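Side-chain contacts in putative acetoin utilization protein, acetoin dehydrogenase (Thermus thermophilus, PDB 5AWE), which is of unknown function but joins a pair of CBS domains to an ACT domain, a make-up consistent with regulation by small-molecule binding: residues G41-L46 with P110-E115; L35-G40 with L75-V80; A155-A160 with K195-A200. All coordinates share one frame; numbering follows the deposited sequence.

Contact 1 (G41-L46 with P110-E115); sequences GRLVGL and PVMEGE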
loop_
_atom_site.group_PDB
_atom_site.type_symbol
_atom_site.label_atom_id
_atom_site.label_comp_id
_atom_site.label_asym_id
_atom_site.label_seq_id
_atom_site.Cartn_x
_atom_site.Cartn_y
_atom_site.Cartn_z
ATOM N N GLY A 41 -11.667 -10.073 30.703
ATOM C CA GLY A 41 -11.267 -11.406 31.112
ATOM C C GLY A 41 -12.120 -12.500 30.494
ATOM O O GLY A 41 -12.077 -13.648 30.931
ATOM N N ARG A 42 -12.905 -12.154 29.482
ATOM C CA ARG A 42 -13.654 -13.165 28.758
ATOM C C ARG A 42 -13.319 -13.162 27.260
ATOM O O ARG A 42 -12.850 -12.162 26.720
ATOM C CB ARG A 42 -15.157 -12.959 28.976
ATOM C CG ARG A 42 -15.802 -11.926 28.076
ATOM C CD ARG A 42 -17.311 -12.005 28.208
ATOM N NE ARG A 42 -17.746 -13.387 28.405
ATOM C CZ ARG A 42 -19.013 -13.770 28.528
ATOM N NH1 ARG A 42 -19.299 -15.055 28.703
ATOM N NH2 ARG A 42 -19.992 -12.872 28.476
ATOM N N LEU A 43 -13.545 -14.296 26.604
ATOM C CA LEU A 43 -13.285 -14.429 25.176
ATOM C C LEU A 43 -14.404 -13.762 24.384
ATOM O O LEU A 43 -15.554 -14.177 24.469
ATOM C CB LEU A 43 -13.208 -15.910 24.805
ATOM C CG LEU A 43 -12.763 -16.259 23.383
ATOM C CD1 LEU A 43 -11.331 -15.795 23.160
ATOM C CD2 LEU A 43 -12.868 -17.760 23.182
ATOM N N VAL A 44 -14.079 -12.727 23.614
ATOM C CA VAL A 44 -15.126 -11.967 22.934
ATOM C C VAL A 44 -15.032 -12.023 21.416
ATOM O O VAL A 44 -15.860 -11.444 20.713
ATOM C CB VAL A 44 -15.131 -10.476 23.370
ATOM C CG1 VAL A 44 -15.231 -10.381 24.882
ATOM C CG2 VAL A 44 -13.884 -9.761 22.856
ATOM N N GLY A 45 -14.023 -12.717 20.908
ATOM C CA GLY A 45 -13.838 -12.771 19.470
ATOM C C GLY A 45 -12.576 -13.490 19.061
ATOM O O GLY A 45 -11.756 -13.857 19.898
ATOM N N LEU A 46 -12.417 -13.691 17.758
ATOM C CA LEU A 46 -11.268 -14.409 17.228
ATOM C C LEU A 46 -10.849 -13.832 15.883
ATOM O O LEU A 46 -11.695 -13.490 15.050
ATOM C CB LEU A 46 -11.602 -15.897 17.079
ATOM C CG LEU A 46 -10.457 -16.871 16.775
ATOM C CD1 LEU A 46 -10.259 -16.981 15.286
ATOM C CD2 LEU A 46 -9.185 -16.401 17.459
ATOM N N PRO A 110 -9.778 -22.143 19.921
ATOM C CA PRO A 110 -9.367 -21.746 21.270
ATOM C C PRO A 110 -9.775 -22.869 22.229
ATOM O O PRO A 110 -10.848 -23.455 22.079
ATOM C CB PRO A 110 -10.154 -20.456 21.522
ATOM C CG PRO A 110 -10.471 -19.938 20.151
ATOM C CD PRO A 110 -10.680 -21.161 19.302
ATOM N N VAL A 111 -8.924 -23.182 23.199
ATOM C CA VAL A 111 -9.260 -24.230 24.146
ATOM C C VAL A 111 -9.631 -23.611 25.478
ATOM O O VAL A 111 -8.946 -22.720 25.979
ATOM C CB VAL A 111 -8.093 -25.227 24.350
ATOM C CG1 VAL A 111 -8.511 -26.323 25.327
ATOM C CG2 VAL A 111 -7.686 -25.836 23.008
HETATM N N MSE A 112 -10.732 -24.091 26.038
HETATM C CA MSE A 112 -11.337 -23.462 27.201
HETATM C C MSE A 112 -11.414 -24.416 28.381
HETATM O O MSE A 112 -11.406 -25.635 28.216
HETATM C CB MSE A 112 -12.752 -22.983 26.858
HETATM C CG MSE A 112 -12.815 -22.036 25.671
HETATM SE SE MSE A 112 -11.916 -20.515 26.001
HETATM C CE MSE A 112 -12.854 -19.879 27.345
ATOM N N GLU A 113 -11.484 -23.846 29.576
ATOM C CA GLU A 113 -12.090 -24.527 30.712
ATOM C C GLU A 113 -13.307 -23.715 31.149
ATOM O O GLU A 113 -13.196 -22.728 31.883
ATOM C CB GLU A 113 -11.082 -24.656 31.851
ATOM C CG GLU A 113 -9.937 -25.598 31.522
ATOM C CD GLU A 113 -8.899 -25.656 32.612
ATOM O OE1 GLU A 113 -9.168 -25.127 33.710
ATOM O OE2 GLU A 113 -7.814 -26.228 32.372
ATOM N N GLY A 114 -14.473 -24.127 30.669
ATOM C CA GLY A 114 -15.650 -23.301 30.830
ATOM C C GLY A 114 -15.425 -21.925 30.234
ATOM O O GLY A 114 -15.323 -21.765 29.016
ATOM N N GLU A 115 -15.341 -20.925 31.101
ATOM C CA GLU A 115 -15.224 -19.545 30.660
ATOM C C GLU A 115 -13.762 -19.127 30.515
ATOM O O GLU A 115 -13.460 -18.143 29.840
ATOM C CB GLU A 115 -15.946 -18.631 31.653
ATOM C CG GLU A 115 -16.903 -17.624 31.014
ATOM C CD GLU A 115 -18.099 -18.270 30.323
ATOM O OE1 GLU A 115 -19.054 -17.532 29.985
ATOM O OE2 GLU A 115 -18.088 -19.505 30.116
HETATM O O HOH W 1 -14.492 -16.304 28.108
#
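R42 and E115 meet at the solvent-facing end of this contact, while L43 works deeper in against P110 and M112. The two charged side chains run side by side and point the same way, and NH1 of R42 closes a salt bridge to OE1 of E115 at 2.8 Å. The carboxylate oxygen sits at the edge of the guanidinium, near its plane, but the two flat groups are turned 33° from each other, and the joining is through one nitrogen and one oxygen rather than a paired, two-pronged grip. R42 gets there from an awkward start: its CG stands between the backbone N and the carbonyl carbon (chi1 83°), and a bend at chi3 then brings NH1 beside E115. E115 bends at chi2 to offer its oxygen.

Next along the chain, L43 points toward the other segment. Its CG is anti to the backbone N (chi1 -172°), which carries the CD2 methyl out to strand 108-113 of the other sheet. There CD2 lies 4.1 Å from SE of M112, the two side chains crossing obliquely, and 4.2 Å from CB of P110, whose side chain crosses that of L43 at about a right angle. M112, a selenomethionine, folds back through chi2 and chi3 and presents its selenium. Between the polar and apolar layers, one water accepts from N of L43 at 2.7 Å and donates to O of E115 at 2.7 Å, bridging two backbones that stand too far apart to bond directly.

Strand 42-48 is paired with strand 34-39, where V44 and G45 form a classic beta bulge opposite V37, and L43 also rests on P36 and M38. Strand 108-113 belongs to the second CBS domain's sheet, with L117 of strand 116-122 against M112.

Contact 2 (L35-G40 with L75-V80); sequences LPVMEG and LTVREV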
loop_
_atom_site.group_PDB
_atom_site.type_symbol
_atom_site.label_atom_id
_atom_site.label_comp_id
_atom_site.label_asym_id
_atom_site.label_seq_id
_atom_site.Cartn_x
_atom_site.Cartn_y
_atom_site.Cartn_z
ATOM N N LEU A 35 -5.603 -15.424 16.620
ATOM C CA LEU A 35 -5.415 -14.617 17.811
ATOM C C LEU A 35 -6.736 -14.457 18.552
ATOM O O LEU A 35 -7.598 -13.676 18.143
ATOM C CB LEU A 35 -4.873 -13.244 17.406
ATOM C CG LEU A 35 -3.630 -12.676 18.094
ATOM C CD1 LEU A 35 -2.700 -13.790 18.549
ATOM C CD2 LEU A 35 -2.918 -11.750 17.114
ATOM N N PRO A 36 -6.925 -15.213 19.641
ATOM C CA PRO A 36 -8.187 -15.070 20.372
ATOM C C PRO A 36 -8.213 -13.660 20.947
ATOM O O PRO A 36 -7.156 -13.095 21.211
ATOM C CB PRO A 36 -8.107 -16.148 21.455
ATOM C CG PRO A 36 -6.641 -16.421 21.613
ATOM C CD PRO A 36 -6.016 -16.186 20.270
ATOM N N VAL A 37 -9.401 -13.088 21.111
ATOM C CA VAL A 37 -9.517 -11.720 21.599
ATOM C C VAL A 37 -10.172 -11.656 22.979
ATOM O O VAL A 37 -11.348 -11.989 23.131
ATOM C CB VAL A 37 -10.334 -10.853 20.618
ATOM C CG1 VAL A 37 -10.352 -9.397 21.098
ATOM C CG2 VAL A 37 -9.727 -10.935 19.221
HETATM N N MSE A 38 -9.402 -11.217 23.973
HETATM C CA MSE A 38 -9.879 -11.103 25.359
HETATM C C MSE A 38 -10.375 -9.700 25.720
HETATM O O MSE A 38 -9.783 -8.695 25.332
HETATM C CB MSE A 38 -8.767 -11.489 26.348
HETATM C CG MSE A 38 -8.218 -12.898 26.168
HETATM SE SE MSE A 38 -9.498 -14.130 26.314
HETATM C CE MSE A 38 -9.823 -14.102 28.112
ATOM N N GLU A 39 -11.461 -9.647 26.477
ATOM C CA GLU A 39 -11.933 -8.401 27.062
ATOM C C GLU A 39 -12.691 -8.707 28.355
ATOM O O GLU A 39 -13.472 -9.659 28.418
ATOM C CB GLU A 39 -12.853 -7.675 26.082
ATOM C CG GLU A 39 -13.278 -6.287 26.545
ATOM C CD GLU A 39 -14.136 -5.570 25.519
ATOM O OE1 GLU A 39 -15.086 -6.198 24.999
ATOM O OE2 GLU A 39 -13.859 -4.383 25.230
ATOM N N GLY A 40 -12.463 -7.899 29.384
ATOM C CA GLY A 40 -13.124 -8.146 30.650
ATOM C C GLY A 40 -12.787 -9.531 31.169
ATOM O O GLY A 40 -13.526 -10.106 31.968
ATOM N N LEU A 75 -7.815 1.080 11.923
ATOM C CA LEU A 75 -8.750 -0.028 12.087
ATOM C C LEU A 75 -8.330 -0.853 13.310
ATOM O O LEU A 75 -7.148 -1.153 13.486
ATOM C CB LEU A 75 -8.754 -0.906 10.830
ATOM C CG LEU A 75 -9.872 -1.942 10.664
ATOM C CD1 LEU A 75 -11.223 -1.246 10.577
ATOM C CD2 LEU A 75 -9.623 -2.752 9.396
ATOM N N THR A 76 -9.299 -1.201 14.155
ATOM C CA THR A 76 -9.026 -1.995 15.356
ATOM C C THR A 76 -9.504 -3.440 15.215
ATOM O O THR A 76 -10.390 -3.735 14.416
ATOM C CB THR A 76 -9.710 -1.382 16.593
ATOM O OG1 THR A 76 -11.136 -1.434 16.437
ATOM C CG2 THR A 76 -9.277 0.071 16.766
ATOM N N VAL A 77 -8.910 -4.329 16.007
ATOM C CA VAL A 77 -9.278 -5.747 16.026
ATOM C C VAL A 77 -10.784 -5.974 16.182
ATOM O O VAL A 77 -11.344 -6.908 15.604
ATOM C CB VAL A 77 -8.524 -6.485 17.167
ATOM C CG1 VAL A 77 -9.086 -7.873 17.378
ATOM C CG2 VAL A 77 -7.043 -6.579 16.821
ATOM N N ARG A 78 -11.437 -5.108 16.951
ATOM C CA ARG A 78 -12.865 -5.241 17.204
ATOM C C ARG A 78 -13.691 -5.227 15.924
ATOM O O ARG A 78 -14.726 -5.882 15.848
ATOM C CB ARG A 78 -13.348 -4.123 18.130
ATOM C CG ARG A 78 -14.776 -4.328 18.626
ATOM C CD ARG A 78 -15.318 -3.093 19.339
ATOM N NE ARG A 78 -14.407 -2.596 20.369
ATOM C CZ ARG A 78 -14.350 -3.074 21.608
ATOM N NH1 ARG A 78 -15.152 -4.067 21.975
ATOM N NH2 ARG A 78 -13.494 -2.557 22.481
ATOM N N GLU A 79 -13.225 -4.488 14.922
ATOM C CA GLU A 79 -13.983 -4.278 13.692
ATOM C C GLU A 79 -13.859 -5.435 12.709
ATOM O O GLU A 79 -14.590 -5.497 11.716
ATOM C CB GLU A 79 -13.528 -2.978 13.019
ATOM C CG GLU A 79 -13.694 -1.748 13.909
ATOM C CD GLU A 79 -13.302 -0.458 13.213
ATOM O OE1 GLU A 79 -12.499 0.313 13.791
ATOM O OE2 GLU A 79 -13.800 -0.215 12.093
ATOM N N VAL A 80 -12.938 -6.354 12.977
ATOM C CA VAL A 80 -12.707 -7.466 12.060
ATOM C C VAL A 80 -12.781 -8.839 12.732
ATOM O O VAL A 80 -12.704 -9.864 12.057
ATOM C CB VAL A 80 -11.330 -7.328 11.365
ATOM C CG1 VAL A 80 -11.291 -6.042 10.551
ATOM C CG2 VAL A 80 -10.215 -7.326 12.409
#
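The β-hairpin of the first CBS domain, strands 34-39 and 42-48, is met here by the loop that follows helix 65-74: V37 and E39 on the first strand face V77 and R78. The buried half is a single methyl contact. The two valines reach toward each other tip to tip, CG2 of V37 standing 3.6 Å from CG1 of V77; the latter methyl is anti to its own backbone nitrogen (chi1 169°), which aims it at the strand. Residues 77-79 have helical backbone angles, and N of V80 bonds to O of V77 at 3.1 Å. V77 is buried, whereas R78 is exposed.

E39 is stretched out, and the E39 and R78 side chains cross at about a right angle, their flat groups 33° apart. OE2 of E39 lies at the guanidinium edge, 3.3 Å from NH2 of R78, a salt bridge with a weak hydrogen bond (158° at the hydrogen). The same NH2 also forms a salt bridge with D17, its stronger polar partner, so this nitrogen is shared between two acids and E39 is the looser of them. V77 also touches A23 of helix 20-30 and V47 of strand 42-48. Segments that lead into one repeat while packing on the strands of the other are typical of tandem CBS pairs.

Contact 3 (A155-A160 with K195-A200); sequences AQMAQA and KRLEAA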
loop_
_atom_site.group_PDB
_atom_site.type_symbol
_atom_site.label_atom_id
_atom_site.label_comp_id
_atom_site.label_asym_id
_atom_site.label_seq_id
_atom_site.Cartn_x
_atom_site.Cartn_y
_atom_site.Cartn_z
ATOM N N ALA A 155 -13.283 -60.190 16.293
ATOM C CA ALA A 155 -12.661 -61.017 17.310
ATOM C C ALA A 155 -11.956 -62.216 16.666
ATOM O O ALA A 155 -10.820 -62.553 17.026
ATOM C CB ALA A 155 -13.711 -61.492 18.298
ATOM N N GLN A 156 -12.624 -62.855 15.709
ATOM C CA GLN A 156 -12.073 -64.053 15.074
ATOM C C GLN A 156 -10.856 -63.718 14.207
ATOM O O GLN A 156 -9.853 -64.425 14.249
ATOM C CB GLN A 156 -13.157 -64.753 14.239
ATOM C CG GLN A 156 -12.655 -65.869 13.322
ATOM C CD GLN A 156 -12.297 -67.141 14.067
ATOM O OE1 GLN A 156 -13.149 -67.756 14.711
ATOM N NE2 GLN A 156 -11.029 -67.546 13.980
HETATM N N MSE A 157 -10.935 -62.631 13.443
HETATM C CA MSE A 157 -9.794 -62.175 12.647
HETATM C C MSE A 157 -8.579 -61.876 13.522
HETATM O O MSE A 157 -7.447 -62.130 13.119
HETATM C CB MSE A 157 -10.153 -60.915 11.854
HETATM C CG MSE A 157 -8.993 -60.344 11.028
HETATM SE SE MSE A 157 -7.874 -59.214 11.919
HETATM C CE MSE A 157 -9.047 -58.027 12.495
ATOM N N ALA A 158 -8.825 -61.334 14.718
ATOM C CA ALA A 158 -7.755 -60.858 15.598
ATOM C C ALA A 158 -6.891 -61.979 16.157
ATOM O O ALA A 158 -5.746 -61.746 16.540
ATOM C CB ALA A 158 -8.338 -60.047 16.746
ATOM N N GLN A 159 -7.430 -63.193 16.205
ATOM C CA GLN A 159 -6.678 -64.333 16.725
ATOM C C GLN A 159 -5.512 -64.748 15.824
ATOM O O GLN A 159 -4.611 -65.463 16.257
ATOM C CB GLN A 159 -7.612 -65.521 16.944
ATOM C CG GLN A 159 -8.608 -65.290 18.064
ATOM C CD GLN A 159 -9.851 -66.148 17.927
ATOM O OE1 GLN A 159 -9.787 -67.280 17.444
ATOM N NE2 GLN A 159 -10.994 -65.609 18.347
ATOM N N ALA A 160 -5.522 -64.297 14.579
ATOM C CA ALA A 160 -4.449 -64.636 13.660
ATOM C C ALA A 160 -3.184 -63.798 13.901
ATOM O O ALA A 160 -2.084 -64.215 13.538
ATOM C CB ALA A 160 -4.929 -64.463 12.213
ATOM N N LYS A 195 -0.027 -64.284 6.157
ATOM C CA LYS A 195 -0.185 -65.729 6.039
ATOM C C LYS A 195 -1.327 -66.172 6.954
ATOM O O LYS A 195 -2.396 -66.586 6.487
ATOM C CB LYS A 195 1.110 -66.442 6.459
ATOM C CG LYS A 195 2.384 -65.878 5.831
ATOM C CD LYS A 195 2.664 -66.496 4.462
ATOM C CE LYS A 195 3.180 -67.924 4.587
ATOM N NZ LYS A 195 3.618 -68.481 3.273
ATOM N N ARG A 196 -1.090 -66.053 8.259
ATOM C CA ARG A 196 -2.028 -66.520 9.270
ATOM C C ARG A 196 -3.459 -66.065 9.004
ATOM O O ARG A 196 -4.400 -66.840 9.169
ATOM C CB ARG A 196 -1.586 -66.037 10.651
ATOM C CG ARG A 196 -0.247 -66.589 11.095
ATOM C CD ARG A 196 -0.035 -66.359 12.574
ATOM N NE ARG A 196 0.314 -64.974 12.866
ATOM C CZ ARG A 196 1.562 -64.536 12.976
ATOM N NH1 ARG A 196 2.571 -65.381 12.817
ATOM N NH2 ARG A 196 1.804 -63.259 13.230
ATOM N N LEU A 197 -3.620 -64.811 8.588
ATOM C CA LEU A 197 -4.947 -64.260 8.350
ATOM C C LEU A 197 -5.732 -65.068 7.320
ATOM O O LEU A 197 -6.860 -65.488 7.573
ATOM C CB LEU A 197 -4.845 -62.805 7.884
ATOM C CG LEU A 197 -4.617 -61.745 8.968
ATOM C CD1 LEU A 197 -4.301 -60.400 8.332
ATOM C CD2 LEU A 197 -5.860 -61.642 9.845
ATOM N N GLU A 198 -5.144 -65.289 6.152
ATOM C CA GLU A 198 -5.907 -65.912 5.086
ATOM C C GLU A 198 -5.884 -67.422 5.229
ATOM O O GLU A 198 -6.858 -68.086 4.896
ATOM C CB GLU A 198 -5.369 -65.494 3.718
ATOM C CG GLU A 198 -3.968 -65.969 3.421
ATOM C CD GLU A 198 -3.629 -65.822 1.954
ATOM O OE1 GLU A 198 -3.927 -64.752 1.381
ATOM O OE2 GLU A 198 -3.071 -66.779 1.377
ATOM N N ALA A 199 -4.775 -67.958 5.739
ATOM C CA ALA A 199 -4.718 -69.364 6.136
ATOM C C ALA A 199 -5.830 -69.649 7.144
ATOM O O ALA A 199 -6.357 -70.760 7.208
ATOM C CB ALA A 199 -3.359 -69.684 6.752
ATOM N N ALA A 200 -6.187 -68.634 7.925
ATOM C CA ALA A 200 -7.350 -68.711 8.799
ATOM C C ALA A 200 -8.611 -68.318 8.036
ATOM O O ALA A 200 -9.639 -68.010 8.639
ATOM C CB ALA A 200 -7.160 -67.795 10.007
#
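A160 and L197 share the apolar part. CD2 of L197 fits between M157 and A160, 3.6 Å from CG of the selenomethionine M157 and 3.8 Å from CB of A160, which also meets CB of R196 at 4.0 Å. With CG anti to the backbone N (chi1 178°), the M157 chain slants across L197, and bends at chi2 and chi3 bring SE to 3.8 Å from the same CD2. M157 and L197 also touch the ACT sheet, on I147 and I143 respectively.

The polar part is one hydrogen bond. NE of R196 donates to O of A160 at 2.6 Å, with the N-H bent (141° at the hydrogen) although the nitrogen sits almost straight out from the C=O (176°). The acceptor is in the guanidinium plane. NH1 makes a salt bridge with D189 and NH2 a weak bond to O of V161, partners that should limit the group's turning. A leucine in place of R196 would probably leave the A160 carbonyl without this donor and D189 without its positive partner.

Chemically, an arginine holds the carbonyl of A160, while leucine and selenomethionine pack the two helices of the βαββαβ fold against its sheet.

Contacts 1 and 2 share the hairpin of strands 34-39 and 42-48, their centres about 12 Å apart, and both join the first CBS repeat to the second; each combines apolar packing, mostly buried, with a salt bridge at the exposed side. E39 pairs weakly with R78 before the second repeat's strands, in a way that recalls the E113-R4 salt bridge near the start of the chain. Contact 3 stands apart, its centre about 49 Å from that of contact 1, wholly inside the ACT domain. It is buried, joins helix to helix, and turns its arginine to a backbone carbonyl of the other segment, its acid partner D189 lying outside both.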